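Local coordinates for putative Lipoprotein (Shewanella oneidensis, PDB 3U24) that is of unknown function but binds zinc and calcium ions and, as a DUF885 member of the Peptidase_MA clan, is probably related to metallopeptidases, at residues Leu56-Glu61 against Met149-Ala154; Tyr121-Gly126 against Ala154-Ala159; Ile300-Leu305 against Glu499-Arg504; Gln304-Leu309 against Trp462-Lys467. All blocks are in the same frame, centred on the assembly; numbering follows the deposited sequence.

In the fold
The four contacts form two pairs in two distant parts of a largely helical fold. Contacts 1 and 2 share helix 152-162 and Ala154, with centres about 6 Å apart: Pro59 and Ile58 of the first touch Tyr121, Tyr155 and Ala158 of the second. Contacts 3 and 4 share helix 298-309, with centres about 8 Å apart, and Lys467 CE of contact 4 packs on the backbone carbonyl of Phe501 in contact 3. Between the pairs the centres lie about 44 to 52 Å apart, without touching. Contact 1 carries the zinc ligand Glu61; in contact 4 the Leu309 side chain is about 10 Å from that of His313, which binds another zinc ion with Glu391.

Contact 1 (Leu56-Glu61 against Met149-Ala154). With ZN (zinc ion), chain K; EDO (1,2-ethanediol), chain Y.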
# COMPACT_ATOMS: atom_id res chain seq x y z
N LEU A 56 -21.17 -11.52 11.15
CA LEU A 56 -21.07 -10.45 10.17
C LEU A 56 -21.55 -9.18 10.83
O LEU A 56 -22.71 -9.09 11.20
CB LEU A 56 -21.95 -10.75 8.96
CG LEU A 56 -22.01 -9.73 7.83
CD1 LEU A 56 -20.65 -9.55 7.18
CD2 LEU A 56 -23.07 -10.15 6.82
N GLU A 57 -20.67 -8.20 10.98
CA GLU A 57 -21.06 -6.91 11.56
C GLU A 57 -22.00 -6.20 10.61
O GLU A 57 -21.77 -6.19 9.41
CB GLU A 57 -19.84 -6.01 11.83
CG GLU A 57 -18.76 -6.68 12.69
CD GLU A 57 -17.58 -7.23 11.86
OE1 GLU A 57 -17.81 -7.85 10.79
OE2 GLU A 57 -16.41 -7.05 12.29
N ILE A 58 -23.09 -5.66 11.13
CA ILE A 58 -24.03 -4.90 10.33
C ILE A 58 -23.58 -3.45 10.45
O ILE A 58 -23.47 -2.90 11.56
CB ILE A 58 -25.47 -5.09 10.80
CG1 ILE A 58 -25.89 -6.56 10.62
CG2 ILE A 58 -26.44 -4.20 10.00
CD1 ILE A 58 -26.92 -7.05 11.62
N PRO A 59 -23.27 -2.82 9.32
CA PRO A 59 -22.68 -1.47 9.41
C PRO A 59 -23.79 -0.42 9.48
O PRO A 59 -24.00 0.31 8.56
CB PRO A 59 -21.89 -1.37 8.11
CG PRO A 59 -22.69 -2.21 7.14
CD PRO A 59 -23.43 -3.26 7.93
N ASP A 60 -24.51 -0.41 10.58
CA ASP A 60 -25.57 0.56 10.83
C ASP A 60 -25.14 1.52 11.92
O ASP A 60 -24.01 1.50 12.38
CB ASP A 60 -26.87 -0.16 11.25
CG ASP A 60 -26.71 -1.03 12.50
OD1 ASP A 60 -25.78 -0.77 13.34
OD2 ASP A 60 -27.51 -2.00 12.62
N GLU A 61 -26.07 2.38 12.34
CA GLU A 61 -25.76 3.42 13.29
C GLU A 61 -25.35 2.88 14.66
O GLU A 61 -24.48 3.46 15.31
CB GLU A 61 -26.95 4.35 13.42
CG GLU A 61 -26.69 5.55 14.33
CD GLU A 61 -27.93 6.39 14.49
OE1 GLU A 61 -28.89 5.89 15.12
OE2 GLU A 61 -27.96 7.53 13.97
N MSE A 149 -23.65 -16.00 6.70
CA MSE A 149 -24.70 -15.69 5.73
C MSE A 149 -26.02 -15.14 6.33
O MSE A 149 -26.76 -14.42 5.63
CB MSE A 149 -25.00 -16.90 4.82
CG MSE A 149 -23.90 -17.20 3.81
SE MSE A 149 -24.47 -18.56 2.51
CE MSE A 149 -24.79 -20.02 3.79
N GLU A 150 -26.28 -15.46 7.61
CA GLU A 150 -27.55 -15.13 8.30
C GLU A 150 -27.95 -13.71 8.02
O GLU A 150 -29.05 -13.48 7.53
CB GLU A 150 -27.45 -15.26 9.82
CG GLU A 150 -27.84 -16.62 10.41
CD GLU A 150 -27.48 -16.78 11.91
OE1 GLU A 150 -26.25 -16.94 12.24
OE2 GLU A 150 -28.44 -16.78 12.74
N ASN A 151 -27.04 -12.79 8.28
CA ASN A 151 -27.33 -11.34 8.20
C ASN A 151 -26.95 -10.60 6.91
O ASN A 151 -26.92 -9.38 6.90
CB ASN A 151 -26.79 -10.64 9.46
CG ASN A 151 -27.60 -11.05 10.69
OD1 ASN A 151 -28.84 -11.13 10.60
ND2 ASN A 151 -26.94 -11.42 11.76
N ILE A 152 -26.77 -11.32 5.83
CA ILE A 152 -26.49 -10.65 4.57
C ILE A 152 -27.60 -9.68 4.14
O ILE A 152 -27.28 -8.59 3.67
CB ILE A 152 -26.12 -11.64 3.43
CG1 ILE A 152 -24.71 -12.19 3.70
CG2 ILE A 152 -26.21 -10.98 2.06
CD1 ILE A 152 -24.25 -13.33 2.82
N PRO A 153 -28.89 -10.07 4.26
CA PRO A 153 -29.95 -9.07 3.87
C PRO A 153 -29.85 -7.83 4.71
O PRO A 153 -29.96 -6.70 4.22
CB PRO A 153 -31.24 -9.82 4.15
CG PRO A 153 -30.88 -11.24 3.80
CD PRO A 153 -29.46 -11.42 4.34
N ALA A 154 -29.62 -8.03 6.00
CA ALA A 154 -29.54 -6.88 6.94
C ALA A 154 -28.36 -5.97 6.63
O ALA A 154 -28.44 -4.78 6.77
CB ALA A 154 -29.43 -7.36 8.37
ZN ZN K . -30.57 7.70 15.15
C1 EDO Y . -31.54 -12.02 9.58
O1 EDO Y . -31.16 -13.09 8.69
C2 EDO Y . -31.43 -10.59 9.00
O2 EDO Y . -30.82 -10.50 7.69
O HOH W 1 -31.14 7.44 12.67
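The flat amide of Asn151 has Ile58 over one face, CD1 standing 4.2 Å from Asn151 CG, and the two side chains cross at about a right angle; an ethanediol molecule, probably from the crystallisation liquor, lies beyond the OD1 end. This is a loop packed on a helix start: residues 56-61 link helices 41-47 and 61-79 and run past the first turn of helix 152-162, where Asn151 holds the N-cap position. No hydrogen bond joins the two segments, so the fit rests on apolar branches. Ile58 reaches Asn151 and Ala154 with different arms. Its CD1 also meets Ala154 CB at 4.1 Å, while CG2, anti to the backbone N (chi1 -64° for CG1), comes within 3.8 Å of Ala154 O. Earlier in the loop, Leu56 has CG anti to its own backbone N (chi1 179°), and its CD2 lies against the start of the helix, 3.9 Å from Asn151 C. The same methyl is 4.1 Å from Ile152 CG1. A type I turn from Met149 to Ile152 leads the chain into the helix, closed by Ile152 N donating to Met149 O at 3.1 Å. Beyond Ile152, Phe127 and helix 200-234 add further packing. On the loop side, Pro59 is the centre of an inverse gamma turn, after which Asp60 caps helix 61-79 by accepting from Gly63 N. The first residue of that helix carries an extended side chain to a metal: Glu61 OE1 binds a zinc ion at 2.5 Å, which also holds a water.

Contact 2 (Tyr121-Gly126 against Ala154-Ala159). With EDO (1,2-ethanediol), chain P; EDO (1,2-ethanediol), chain Y; EDO (1,2-ethanediol), chain S.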
# COMPACT_ATOMS: atom_id res chain seq x y z
N TYR A 121 -19.49 -1.14 1.17
CA TYR A 121 -20.45 -2.16 1.52
C TYR A 121 -20.39 -3.33 0.54
O TYR A 121 -20.91 -3.29 -0.58
CB TYR A 121 -21.84 -1.56 1.56
CG TYR A 121 -21.93 -0.39 2.50
CD1 TYR A 121 -22.14 -0.59 3.84
CD2 TYR A 121 -21.76 0.90 2.05
CE1 TYR A 121 -22.21 0.46 4.71
CE2 TYR A 121 -21.84 1.97 2.92
CZ TYR A 121 -22.09 1.74 4.25
OH TYR A 121 -22.18 2.76 5.17
N ASN A 122 -19.76 -4.40 0.99
CA ASN A 122 -19.58 -5.61 0.16
C ASN A 122 -19.19 -6.77 1.08
O ASN A 122 -18.17 -6.71 1.77
CB ASN A 122 -18.48 -5.38 -0.89
CG ASN A 122 -18.37 -6.52 -1.93
OD1 ASN A 122 -18.86 -7.66 -1.73
ND2 ASN A 122 -17.72 -6.20 -3.07
N VAL A 123 -20.00 -7.82 1.10
CA VAL A 123 -19.68 -8.96 2.01
C VAL A 123 -18.61 -9.93 1.45
O VAL A 123 -18.09 -10.77 2.17
CB VAL A 123 -20.96 -9.74 2.40
CG1 VAL A 123 -21.97 -8.77 3.01
CG2 VAL A 123 -21.55 -10.45 1.18
N ALA A 124 -18.26 -9.79 0.18
CA ALA A 124 -17.50 -10.83 -0.54
C ALA A 124 -16.14 -11.10 0.13
O ALA A 124 -15.77 -12.27 0.38
CB ALA A 124 -17.33 -10.46 -2.03
N GLY A 125 -15.45 -10.01 0.47
CA GLY A 125 -14.13 -10.02 1.07
C GLY A 125 -13.99 -10.90 2.30
O GLY A 125 -13.08 -11.73 2.40
N GLY A 126 -14.89 -10.74 3.24
CA GLY A 126 -14.84 -11.53 4.47
C GLY A 126 -15.07 -13.02 4.20
O GLY A 126 -14.41 -13.90 4.79
N ALA A 154 -29.62 -8.03 6.00
CA ALA A 154 -29.54 -6.88 6.94
C ALA A 154 -28.36 -5.97 6.63
O ALA A 154 -28.44 -4.78 6.77
CB ALA A 154 -29.43 -7.36 8.37
N TYR A 155 -27.25 -6.58 6.26
CA TYR A 155 -26.04 -5.86 5.91
C TYR A 155 -26.34 -4.90 4.77
O TYR A 155 -25.99 -3.77 4.86
CB TYR A 155 -24.95 -6.85 5.49
CG TYR A 155 -23.65 -6.23 5.08
CD1 TYR A 155 -23.46 -5.76 3.80
CD2 TYR A 155 -22.61 -6.09 5.98
CE1 TYR A 155 -22.25 -5.17 3.41
CE2 TYR A 155 -21.38 -5.50 5.62
CZ TYR A 155 -21.21 -5.04 4.33
OH TYR A 155 -20.00 -4.47 3.95
N TYR A 156 -26.97 -5.36 3.70
CA TYR A 156 -27.23 -4.49 2.57
C TYR A 156 -28.42 -3.50 2.80
O TYR A 156 -28.38 -2.39 2.26
CB TYR A 156 -27.39 -5.30 1.27
CG TYR A 156 -26.08 -5.92 0.75
CD1 TYR A 156 -25.11 -5.13 0.19
CD2 TYR A 156 -25.84 -7.29 0.83
CE1 TYR A 156 -23.91 -5.66 -0.26
CE2 TYR A 156 -24.64 -7.84 0.37
CZ TYR A 156 -23.68 -7.00 -0.16
OH TYR A 156 -22.51 -7.50 -0.66
N ALA A 157 -29.43 -3.91 3.57
CA ALA A 157 -30.44 -2.93 4.07
C ALA A 157 -29.77 -1.78 4.84
O ALA A 157 -30.14 -0.62 4.63
CB ALA A 157 -31.54 -3.59 4.96
N ALA A 158 -28.81 -2.10 5.71
CA ALA A 158 -28.04 -1.08 6.44
C ALA A 158 -27.27 -0.16 5.46
O ALA A 158 -27.20 1.08 5.62
CB ALA A 158 -27.06 -1.73 7.44
N ALA A 159 -26.70 -0.78 4.43
CA ALA A 159 -25.94 -0.04 3.44
C ALA A 159 -26.85 1.01 2.80
O ALA A 159 -26.49 2.17 2.74
CB ALA A 159 -25.41 -0.98 2.36
C1 EDO P . -16.02 -7.57 4.74
O1 EDO P . -16.37 -8.15 3.47
C2 EDO P . -17.24 -7.19 5.59
O2 EDO P . -17.83 -8.38 6.11
C1 EDO Y . -31.54 -12.02 9.58
O1 EDO Y . -31.16 -13.09 8.69
C2 EDO Y . -31.43 -10.59 9.00
O2 EDO Y . -30.82 -10.50 7.69
C1 EDO S . -14.88 -3.67 2.83
O1 EDO S . -16.05 -4.49 3.03
C2 EDO S . -14.92 -2.95 1.47
O2 EDO S . -14.85 -3.85 0.35
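Val123 CG1 sits over one face of the Tyr155 ring, 3.6 Å from its centroid and close to its normal, in a CH-pi contact at the centre of this loop-to-helix packing, where the chain entering helix 124-131 meets helix 152-162. The methyl also lies 3.9 Å from Tyr156 CE2, which places it against both neighbouring rings. Tyr155 in turn points CD1 at the centre of the Tyr156 ring, the two rings standing steeply to one another. A second CH-pi contact lies alongside: Ala159 CB stands over a face of the Tyr121 ring, 3.9 Å from its centroid. The ring of Tyr121 also packs on Pro59, and its hydroxyl bonds to Trp114 O and Asn162.

Outward from this core, the tyrosine hydroxyls meet successive backbone N-H groups. CG of Tyr155 is anti to its backbone N (chi1 179°); the ring lies beside the loop, and its OH accepts from Asn122 N at 3.0 Å through a rather bent bond. Tyr156 OH takes the nearly straight bond, from Val123 N at 3.1 Å and 169°, and is also bonded to Asn178 OD1. A phenylalanine in place of Tyr155 would probably leave the Asn122 N-H without its acceptor. At the polar edge an ethanediol O1 bridges Asn122 O and Gly126 N. The helix entry is closed by an Asx turn: Asn122 OD1 accepts from Ala124 N at 2.9 Å, with the donor 42° above the carbonyl plane.

Contact 3 (Ile300-Leu305 against Glu499-Arg504); sequences IAIRQL and EAFQQR
Phe501 lies under Ile302, whose CG2 stands over one face of the ring, 4.2 Å from its centroid, in a CH-pi contact; Glu499 O lies over the opposite face. The packing joins helix 298-309 to the loop that links helices 489-499 and 504-516. Phe501 is the residue where the chain leaves helix 489-499, with a positive phi of 58°, and the turn there sends its side chain toward helix 298-309. Leu470 of helix 459-485 also packs on it.

Arg303 carries the polar half. CG is anti to the backbone N (chi1 179°) and CD turns off at chi2 60°; the chain runs opposite to that of Phe501, CD 4.1 Å from Phe501 CB, and the guanidinium plane is nearly perpendicular to the ring. One face of the guanidinium lies against the backbone carbonyl of Phe501, the carbonyl carbon being 3.7 Å from NH1. The same NH1 donates a weak hydrogen bond to Gln502 O at 3.4 Å. On the helix side, NE makes a long, weak ion pair with Asp307. The Arg303 side chain is about 7 Å from a bound calcium ion and about 6 Å from that of calcium-binding Asp498. An alanine in place of Arg303 would probably open a gap beside the Phe501 backbone and leave Gln502 O without this donor. Gln503 crosses Arg303 at about a right angle, and its OE1 lies 3.2 Å from Arg303 NH2.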
# COMPACT_ATOMS: atom_id res chain seq x y z
N ILE A 300 11.14 16.15 -25.29
CA ILE A 300 11.01 15.21 -26.40
C ILE A 300 12.33 14.44 -26.52
O ILE A 300 12.33 13.22 -26.66
CB ILE A 300 10.70 15.92 -27.75
CG1 ILE A 300 9.31 16.59 -27.73
CG2 ILE A 300 10.75 14.95 -28.92
CD1 ILE A 300 8.88 17.17 -29.09
N ALA A 301 13.45 15.16 -26.49
CA ALA A 301 14.77 14.54 -26.46
C ALA A 301 14.92 13.50 -25.33
O ALA A 301 15.35 12.37 -25.57
CB ALA A 301 15.83 15.62 -26.29
N ILE A 302 14.58 13.88 -24.11
CA ILE A 302 14.70 12.94 -22.96
C ILE A 302 13.84 11.70 -23.19
O ILE A 302 14.31 10.59 -23.01
CB ILE A 302 14.32 13.62 -21.65
CG1 ILE A 302 15.36 14.69 -21.28
CG2 ILE A 302 14.17 12.61 -20.53
CD1 ILE A 302 14.87 15.62 -20.19
N ARG A 303 12.61 11.89 -23.66
CA ARG A 303 11.66 10.81 -23.94
C ARG A 303 12.19 9.87 -25.02
O ARG A 303 12.05 8.66 -24.91
CB ARG A 303 10.27 11.38 -24.33
CG ARG A 303 9.19 10.35 -24.69
CD ARG A 303 8.90 9.39 -23.50
NE ARG A 303 7.89 8.35 -23.78
CZ ARG A 303 6.58 8.39 -23.45
NH1 ARG A 303 6.04 9.43 -22.80
NH2 ARG A 303 5.80 7.36 -23.78
N GLN A 304 12.88 10.41 -26.01
CA GLN A 304 13.37 9.60 -27.10
C GLN A 304 14.59 8.80 -26.71
O GLN A 304 14.72 7.63 -27.07
CB GLN A 304 13.62 10.45 -28.38
CG GLN A 304 12.32 10.79 -29.12
CD GLN A 304 12.49 11.74 -30.30
OE1 GLN A 304 13.61 12.03 -30.74
NE2 GLN A 304 11.36 12.25 -30.81
N LEU A 305 15.51 9.43 -25.99
CA LEU A 305 16.66 8.71 -25.46
C LEU A 305 16.18 7.62 -24.53
O LEU A 305 16.59 6.50 -24.64
CB LEU A 305 17.62 9.65 -24.72
CG LEU A 305 18.90 9.04 -24.12
CD1 LEU A 305 19.66 8.19 -25.14
CD2 LEU A 305 19.77 10.14 -23.57
N GLU A 499 5.54 14.98 -18.17
CA GLU A 499 6.48 15.37 -17.10
C GLU A 499 7.20 14.15 -16.54
O GLU A 499 8.37 14.24 -16.26
CB GLU A 499 5.78 16.14 -15.96
CG GLU A 499 5.03 17.41 -16.40
CD GLU A 499 5.92 18.46 -17.06
OE1 GLU A 499 7.04 18.71 -16.58
OE2 GLU A 499 5.50 19.04 -18.09
N ALA A 500 6.50 13.02 -16.42
CA ALA A 500 7.04 11.77 -15.87
C ALA A 500 7.33 10.70 -16.91
O ALA A 500 7.68 9.60 -16.54
CB ALA A 500 6.07 11.19 -14.85
N PHE A 501 7.12 11.01 -18.19
CA PHE A 501 7.51 10.11 -19.29
C PHE A 501 6.89 8.72 -19.22
O PHE A 501 7.50 7.74 -19.63
CB PHE A 501 9.04 10.05 -19.41
CG PHE A 501 9.68 11.40 -19.33
CD1 PHE A 501 9.46 12.33 -20.33
CD2 PHE A 501 10.43 11.77 -18.24
CE1 PHE A 501 10.02 13.60 -20.26
CE2 PHE A 501 10.98 13.03 -18.15
CZ PHE A 501 10.77 13.95 -19.16
N GLN A 502 5.66 8.65 -18.72
CA GLN A 502 4.90 7.39 -18.70
C GLN A 502 4.03 7.14 -19.96
O GLN A 502 3.69 8.06 -20.72
CB GLN A 502 4.04 7.31 -17.43
CG GLN A 502 4.89 7.00 -16.21
CD GLN A 502 4.16 7.15 -14.93
OE1 GLN A 502 2.95 6.97 -14.83
NE2 GLN A 502 4.92 7.46 -13.90
N GLN A 503 3.67 5.88 -20.13
CA GLN A 503 2.77 5.43 -21.19
C GLN A 503 1.33 5.78 -20.85
O GLN A 503 0.94 5.97 -19.68
CB GLN A 503 2.83 3.91 -21.32
CG GLN A 503 4.17 3.33 -21.69
CD GLN A 503 4.48 3.56 -23.15
OE1 GLN A 503 5.48 4.23 -23.47
NE2 GLN A 503 3.61 3.04 -24.06
N ARG A 504 0.52 5.74 -21.89
CA ARG A 504 -0.87 6.08 -21.80
C ARG A 504 -1.63 5.25 -20.76
O ARG A 504 -2.35 5.78 -19.93
CB ARG A 504 -1.49 5.84 -23.17
CG ARG A 504 -2.96 6.16 -23.24
CD ARG A 504 -3.21 7.65 -23.18
NE ARG A 504 -4.56 7.90 -22.70
CZ ARG A 504 -5.23 9.04 -22.85
NH1 ARG A 504 -4.66 10.08 -23.48
NH2 ARG A 504 -6.48 9.13 -22.38

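Contact 4 (Gln304-Leu309 against Trp462-Lys467)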
# COMPACT_ATOMS: atom_id res chain seq x y z
N GLN A 304 12.88 10.41 -26.01
CA GLN A 304 13.37 9.60 -27.10
C GLN A 304 14.59 8.80 -26.71
O GLN A 304 14.72 7.63 -27.07
CB GLN A 304 13.62 10.45 -28.38
CG GLN A 304 12.32 10.79 -29.12
CD GLN A 304 12.49 11.74 -30.30
OE1 GLN A 304 13.61 12.03 -30.74
NE2 GLN A 304 11.36 12.25 -30.81
N LEU A 305 15.51 9.43 -25.99
CA LEU A 305 16.66 8.71 -25.46
C LEU A 305 16.18 7.62 -24.53
O LEU A 305 16.59 6.50 -24.64
CB LEU A 305 17.62 9.65 -24.72
CG LEU A 305 18.90 9.04 -24.12
CD1 LEU A 305 19.66 8.19 -25.14
CD2 LEU A 305 19.77 10.14 -23.57
N ILE A 306 15.25 7.92 -23.66
CA ILE A 306 14.77 6.88 -22.73
C ILE A 306 14.15 5.72 -23.51
O ILE A 306 14.43 4.56 -23.20
CB ILE A 306 13.74 7.45 -21.72
CG1 ILE A 306 14.48 8.30 -20.66
CG2 ILE A 306 12.93 6.34 -21.00
CD1 ILE A 306 13.52 9.03 -19.72
N ASP A 307 13.33 6.01 -24.52
CA ASP A 307 12.66 4.93 -25.30
C ASP A 307 13.68 4.00 -25.97
O ASP A 307 13.49 2.79 -26.06
CB ASP A 307 11.69 5.48 -26.37
CG ASP A 307 10.39 6.07 -25.79
OD1 ASP A 307 10.03 5.75 -24.60
OD2 ASP A 307 9.75 6.89 -26.54
N LYS A 308 14.77 4.59 -26.43
CA LYS A 308 15.86 3.88 -27.04
C LYS A 308 16.66 3.02 -26.05
O LYS A 308 17.01 1.87 -26.35
CB LYS A 308 16.80 4.90 -27.69
CG LYS A 308 18.11 4.35 -28.27
CD LYS A 308 17.92 3.34 -29.39
CE LYS A 308 19.22 3.22 -30.20
NZ LYS A 308 19.27 1.97 -30.98
N LEU A 309 17.02 3.60 -24.92
CA LEU A 309 17.71 2.83 -23.88
C LEU A 309 16.84 1.68 -23.38
O LEU A 309 17.36 0.61 -23.07
CB LEU A 309 18.13 3.72 -22.72
CG LEU A 309 19.18 4.79 -23.04
CD1 LEU A 309 19.40 5.70 -21.83
CD2 LEU A 309 20.48 4.13 -23.51
N TRP A 462 21.85 6.64 -14.11
CA TRP A 462 21.24 7.83 -13.49
C TRP A 462 20.02 8.34 -14.22
O TRP A 462 19.02 8.70 -13.60
CB TRP A 462 22.28 8.93 -13.29
CG TRP A 462 23.09 8.63 -12.05
CD1 TRP A 462 24.07 7.66 -11.89
CD2 TRP A 462 22.97 9.26 -10.74
NE1 TRP A 462 24.54 7.64 -10.62
CE2 TRP A 462 23.92 8.58 -9.88
CE3 TRP A 462 22.19 10.27 -10.22
CZ2 TRP A 462 24.09 8.93 -8.55
CZ3 TRP A 462 22.35 10.62 -8.88
CH2 TRP A 462 23.28 9.97 -8.07
N LEU A 463 20.07 8.34 -15.54
CA LEU A 463 18.95 8.82 -16.33
C LEU A 463 17.71 7.98 -16.04
O LEU A 463 16.62 8.54 -15.85
CB LEU A 463 19.30 8.80 -17.82
CG LEU A 463 18.24 9.26 -18.81
CD1 LEU A 463 17.81 10.68 -18.50
CD2 LEU A 463 18.76 9.11 -20.24
N MSE A 464 17.89 6.66 -16.02
CA MSE A 464 16.81 5.73 -15.81
C MSE A 464 16.29 5.82 -14.38
O MSE A 464 15.09 5.81 -14.17
CB MSE A 464 17.23 4.29 -16.12
CG MSE A 464 17.47 3.98 -17.59
SE MSE A 464 15.91 4.36 -18.82
CE MSE A 464 14.48 3.76 -17.77
N TYR A 465 17.19 5.94 -13.41
CA TYR A 465 16.79 6.21 -12.04
C TYR A 465 15.92 7.47 -11.93
O TYR A 465 14.89 7.49 -11.24
CB TYR A 465 18.00 6.38 -11.10
CG TYR A 465 17.60 7.06 -9.81
CD1 TYR A 465 16.83 6.38 -8.86
CD2 TYR A 465 17.90 8.36 -9.57
CE1 TYR A 465 16.44 6.98 -7.68
CE2 TYR A 465 17.48 8.99 -8.42
CZ TYR A 465 16.76 8.29 -7.46
OH TYR A 465 16.33 8.90 -6.30
N TYR A 466 16.33 8.54 -12.58
CA TYR A 466 15.56 9.75 -12.53
C TYR A 466 14.14 9.59 -13.09
O TYR A 466 13.20 10.15 -12.51
CB TYR A 466 16.28 10.87 -13.24
CG TYR A 466 17.46 11.47 -12.49
CD1 TYR A 466 17.35 11.81 -11.16
CD2 TYR A 466 18.65 11.76 -13.15
CE1 TYR A 466 18.40 12.42 -10.49
CE2 TYR A 466 19.73 12.31 -12.49
CZ TYR A 466 19.59 12.67 -11.16
OH TYR A 466 20.64 13.23 -10.51
N LYS A 467 13.95 8.80 -14.15
CA LYS A 467 12.59 8.62 -14.67
C LYS A 467 11.74 7.92 -13.61
O LYS A 467 10.57 8.28 -13.37
CB LYS A 467 12.54 7.83 -16.00
CG LYS A 467 11.14 7.34 -16.38
CD LYS A 467 11.15 6.34 -17.53
CE LYS A 467 9.75 5.83 -17.90
NZ LYS A 467 9.37 4.57 -17.16
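Two helices of this mostly alpha-helical fold pack here at a steep angle: helix 298-309 meets the early part of helix 459-485, the axes of the two segments passing 11.0 Å apart at 108°. The interface is apolar and no hydrogen bond crosses it. Leu463 reaches between Leu305 and Leu309 of helix 298-309 with one methyl: its CD2 touches Leu305 CD2 at 3.6 Å and Leu309 CD1 at 3.8 Å, two residues one turn apart. CG of Leu463 is anti to its backbone N (chi1 179°), and the side chain crosses that of Leu309 at about a right angle.

Ile306 fills the middle of the contact and touches three residues of the other helix. Its CG1 faces Leu463 CG, while CG2 meets the selenium of Met464 at 4.2 Å. Met464 is a selenomethionine whose chain turns at chi2 (-57°), folding the selenium toward Ile306. The third neighbour, Lys467, offers only its hydrocarbon part here, with CB 4.0 Å from Ile306 CD1.

Surrounding helices close the cluster: Met278 of helix 260-289 lies against Ile306, and Tyr289 of the same helix against Leu309. Trp400 touches both Leu309 and Met464, and Met464 also meets Ile401 at the start of helix 401-409. The Met464 side chain is about 8 Å from that of His399, seen to bind zinc in the crystal. Lys467 runs extended past Ile306, its CD 3.9 Å from Ile306 CG2.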